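Local coordinates for cyclic di-GMP-binding protein XC_3703 (Xanthomonas campestris pv. campestris, PDB 5B7W) that binds the second messenger cyclic di-GMP, regulates virulence and biofilm formation, and without bound cyclic di-GMP promotes DNA binding by a LysR-type transcriptional regulator, at residues Lys12-Leu15 against Thr16-Val19; Arg65-Leu68 against Leu69-Gly72. All coordinates share one frame; numbering follows the deposited sequence.

Interaction 1: residues Lys12-Leu15 against Thr16-Val19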
# COMPACT_ATOMS: atom_id res chain seq x y z
N LYS A 12 -0.61 6.19 -9.39
CA LYS A 12 -2.04 6.46 -9.49
C LYS A 12 -2.66 5.81 -10.72
O LYS A 12 -3.83 5.42 -10.69
CB LYS A 12 -2.30 7.97 -9.51
CG LYS A 12 -1.82 8.69 -10.76
CD LYS A 12 -2.61 9.96 -11.00
CE LYS A 12 -4.07 9.65 -11.30
NZ LYS A 12 -4.87 10.88 -11.57
N HIS A 13 -1.90 5.67 -11.81
CA HIS A 13 -2.45 5.04 -13.01
C HIS A 13 -2.58 3.53 -12.83
O HIS A 13 -3.61 2.94 -13.15
CB HIS A 13 -1.60 5.36 -14.23
CG HIS A 13 -1.95 4.52 -15.42
ND1 HIS A 13 -3.15 4.63 -16.08
CD2 HIS A 13 -1.26 3.54 -16.06
CE1 HIS A 13 -3.19 3.76 -17.07
NE2 HIS A 13 -2.06 3.09 -17.08
N GLU A 14 -1.52 2.89 -12.32
CA GLU A 14 -1.56 1.45 -12.12
C GLU A 14 -2.62 1.06 -11.10
O GLU A 14 -3.26 0.01 -11.21
CB GLU A 14 -0.19 0.93 -11.70
CG GLU A 14 0.91 1.12 -12.75
CD GLU A 14 0.83 0.14 -13.90
OE1 GLU A 14 -0.23 -0.50 -14.09
OE2 GLU A 14 1.83 -0.00 -14.63
N LEU A 15 -2.82 1.91 -10.08
CA LEU A 15 -3.92 1.69 -9.15
C LEU A 15 -5.26 1.74 -9.87
O LEU A 15 -6.17 0.95 -9.58
CB LEU A 15 -3.87 2.72 -8.02
CG LEU A 15 -5.01 2.67 -7.00
CD1 LEU A 15 -5.10 1.29 -6.36
CD2 LEU A 15 -4.82 3.74 -5.93
N THR A 16 -5.40 2.66 -10.83
CA THR A 16 -6.62 2.73 -11.62
C THR A 16 -6.75 1.53 -12.55
O THR A 16 -7.84 0.97 -12.71
CB THR A 16 -6.65 4.03 -12.42
OG1 THR A 16 -6.58 5.15 -11.53
CG2 THR A 16 -7.94 4.13 -13.24
N ASN A 17 -5.64 1.12 -13.18
CA ASN A 17 -5.67 -0.04 -14.06
C ASN A 17 -6.08 -1.30 -13.31
O ASN A 17 -6.89 -2.09 -13.81
CB ASN A 17 -4.31 -0.23 -14.73
CG ASN A 17 -4.18 0.55 -16.02
OD1 ASN A 17 -3.19 0.42 -16.75
ND2 ASN A 17 -5.18 1.37 -16.32
N ALA A 18 -5.53 -1.50 -12.11
CA ALA A 18 -5.85 -2.70 -11.34
C ALA A 18 -7.33 -2.77 -11.00
O ALA A 18 -7.95 -3.84 -11.06
CB ALA A 18 -5.00 -2.76 -10.08
N VAL A 19 -7.93 -1.63 -10.64
CA VAL A 19 -9.36 -1.61 -10.33
C VAL A 19 -10.18 -1.87 -11.59
O VAL A 19 -11.18 -2.60 -11.55
CB VAL A 19 -9.74 -0.27 -9.67
CG1 VAL A 19 -11.24 -0.22 -9.41
CG2 VAL A 19 -8.97 -0.09 -8.38

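Interaction 2: residues Arg65-Leu68 against Leu69-Gly72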
# COMPACT_ATOMS: atom_id res chain seq x y z
N ARG A 65 -6.55 -8.29 -4.79
CA ARG A 65 -5.14 -8.52 -4.47
C ARG A 65 -4.36 -8.94 -5.71
O ARG A 65 -3.29 -8.39 -6.00
CB ARG A 65 -5.01 -9.58 -3.38
CG ARG A 65 -5.35 -9.10 -1.97
CD ARG A 65 -4.77 -10.06 -0.94
NE ARG A 65 -4.92 -9.56 0.43
CZ ARG A 65 -5.74 -10.09 1.33
NH1 ARG A 65 -6.49 -11.14 1.01
NH2 ARG A 65 -5.81 -9.58 2.55
N ALA A 66 -4.89 -9.91 -6.46
CA ALA A 66 -4.18 -10.40 -7.64
C ALA A 66 -4.02 -9.32 -8.69
O ALA A 66 -2.99 -9.23 -9.36
CB ALA A 66 -4.91 -11.61 -8.22
N ARG A 67 -5.04 -8.47 -8.86
CA ARG A 67 -4.95 -7.39 -9.84
C ARG A 67 -3.91 -6.36 -9.43
O ARG A 67 -3.11 -5.91 -10.25
CB ARG A 67 -6.32 -6.74 -10.04
CG ARG A 67 -7.33 -7.62 -10.76
CD ARG A 67 -6.75 -8.22 -12.03
NE ARG A 67 -6.42 -9.63 -11.86
CZ ARG A 67 -5.47 -10.26 -12.54
NH1 ARG A 67 -4.75 -9.60 -13.44
NH2 ARG A 67 -5.23 -11.55 -12.32
N LEU A 68 -3.92 -5.96 -8.15
CA LEU A 68 -2.95 -4.97 -7.68
C LEU A 68 -1.53 -5.50 -7.79
O LEU A 68 -0.62 -4.79 -8.25
CB LEU A 68 -3.27 -4.58 -6.24
CG LEU A 68 -4.52 -3.72 -6.04
CD1 LEU A 68 -4.94 -3.72 -4.58
CD2 LEU A 68 -4.26 -2.30 -6.52
N LEU A 69 -1.31 -6.75 -7.38
CA LEU A 69 0.01 -7.36 -7.53
C LEU A 69 0.41 -7.44 -9.00
O LEU A 69 1.57 -7.19 -9.35
CB LEU A 69 0.02 -8.76 -6.90
CG LEU A 69 -0.11 -8.80 -5.38
CD1 LEU A 69 -0.50 -10.18 -4.89
CD2 LEU A 69 1.20 -8.36 -4.73
N ALA A 70 -0.54 -7.76 -9.88
CA ALA A 70 -0.25 -7.85 -11.31
C ALA A 70 0.22 -6.53 -11.90
O ALA A 70 0.87 -6.54 -12.95
CB ALA A 70 -1.48 -8.35 -12.07
N ARG A 71 -0.10 -5.41 -11.26
CA ARG A 71 0.39 -4.11 -11.70
C ARG A 71 1.54 -3.61 -10.84
O ARG A 71 1.81 -2.40 -10.81
CB ARG A 71 -0.75 -3.09 -11.72
CG ARG A 71 -1.93 -3.49 -12.61
CD ARG A 71 -1.47 -4.11 -13.92
NE ARG A 71 -0.81 -3.16 -14.79
CZ ARG A 71 -0.21 -3.48 -15.94
NH1 ARG A 71 -0.19 -4.74 -16.34
NH2 ARG A 71 0.37 -2.54 -16.67
N GLY A 72 2.22 -4.51 -10.13
CA GLY A 72 3.42 -4.16 -9.39
C GLY A 72 3.20 -3.48 -8.06
O GLY A 72 4.14 -2.88 -7.53

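Interaction 1: residues Lys12-Leu15 against Thr16-Val19
The His13 imidazole and the Asn17 carboxamide meet at an oblique angle, their planes 67° apart, one turn of helix from each other. They sit on the first turns of helix 12-26, one of the two helices that cover one side of the four-stranded sheet in the RRM-like domain II. Asn17 OD1 approaches the ring obliquely, 2.9 Å from His13 NE2, but the angle is too poor for a hydrogen bond; Asn17 ND2 lies on the side of His13 CE1, 3.2 Å away. The contact is therefore a close polar packing of two flat groups. The ring gets there because His13 CG is anti to the backbone N (chi1 168°), which turns the imidazole along the helix toward the next turn. Beside it the Glu14 carboxylate stands almost perpendicular to the same amide, with Glu14 OE1 4.1 Å from Asn17 OD1; the carboxylate is engaged elsewhere, in a salt bridge to Arg71.

Asp11, just ahead of the helix, accepts a hydrogen bond from Glu14 N through OD1. Within the helix Asn17 N donates to His13 O and Ala18 N to Glu14 O in the usual i to i+4 pattern. On the inner side Leu15 and Val19 pack on Leu41 and Ile47 of the sheet, and Leu15 and Ala18 also touch Leu68 of helix 54-70.

Lys12 O is gripped twice. Thr16 N reaches it at 3.2 Å from above the carbonyl plane. Thr16 OG1, placed beside its own backbone N and anti to its carbonyl carbon (chi1 -59°), folds back on the helix and donates its hydroxyl proton to Lys12 O over 2.9 Å.

Interaction 2: residues Arg65-Leu68 against Leu69-Gly72
With chi1 at -70° and further bends at chi2 and chi3, the Arg67 side chain curls so that its guanidinium comes obliquely past Ala70, NH1 lying 3.8 Å from Ala70 CB. Leu69 likewise carries CG beside its backbone N, and this lays the branch back over the preceding turn, with Leu69 CG 3.3 Å from Arg65 O.

Here helix 54-70 of domain II comes to its end. Leu69 N still makes a regular, nearly straight bond of 2.9 Å to Arg65 O, and Ala70 N donates to Ala66 O at the same length. At Arg71 the pattern changes: its N shares itself between a weak bond to Arg67 O and a 3.1 Å bond to Leu68 O, reached from well above the carbonyl plane. Gly72, with phi at 80°, is the C-prime residue of a Schellman motif, in which Gly72 N binds Leu69 O and Ile73 N turns back to Leu68 O.

Arg67 and Arg71 find their strongest polar partners on helix 12-26, Arg67 NE at Glu25 and Arg71 NE at Glu14. Within the turn Arg67 touches Ala70 through NH1, and Arg71 packs CB and CG near backbone carbonyls; the charged ends instead pair with those outside carboxylates, which probably helps hold this end of helix 54-70 against its neighbour.

In the fold
Interactions 1 and 2 sit on the two helices that lie side by side on the sheet of domain II, their centres about 9 Å apart, and they touch directly. The start of helix 12-26 meets the end of helix 54-70: Glu14 OE1 forms a salt bridge of 2.8 Å with Arg71 NE. Beneath this polar link the packing is aliphatic, with Leu68 CD2 3.7 Å from both Leu15 CD1 and Ala18 CB, while Arg67 CB rests 3.5 Å from Ala18 O. Both contacts lie away from the cyclic di-GMP residues inferred by similarity, Lys133, Arg135, Asp136 and Asp161; what they join is the helical layer of this domain.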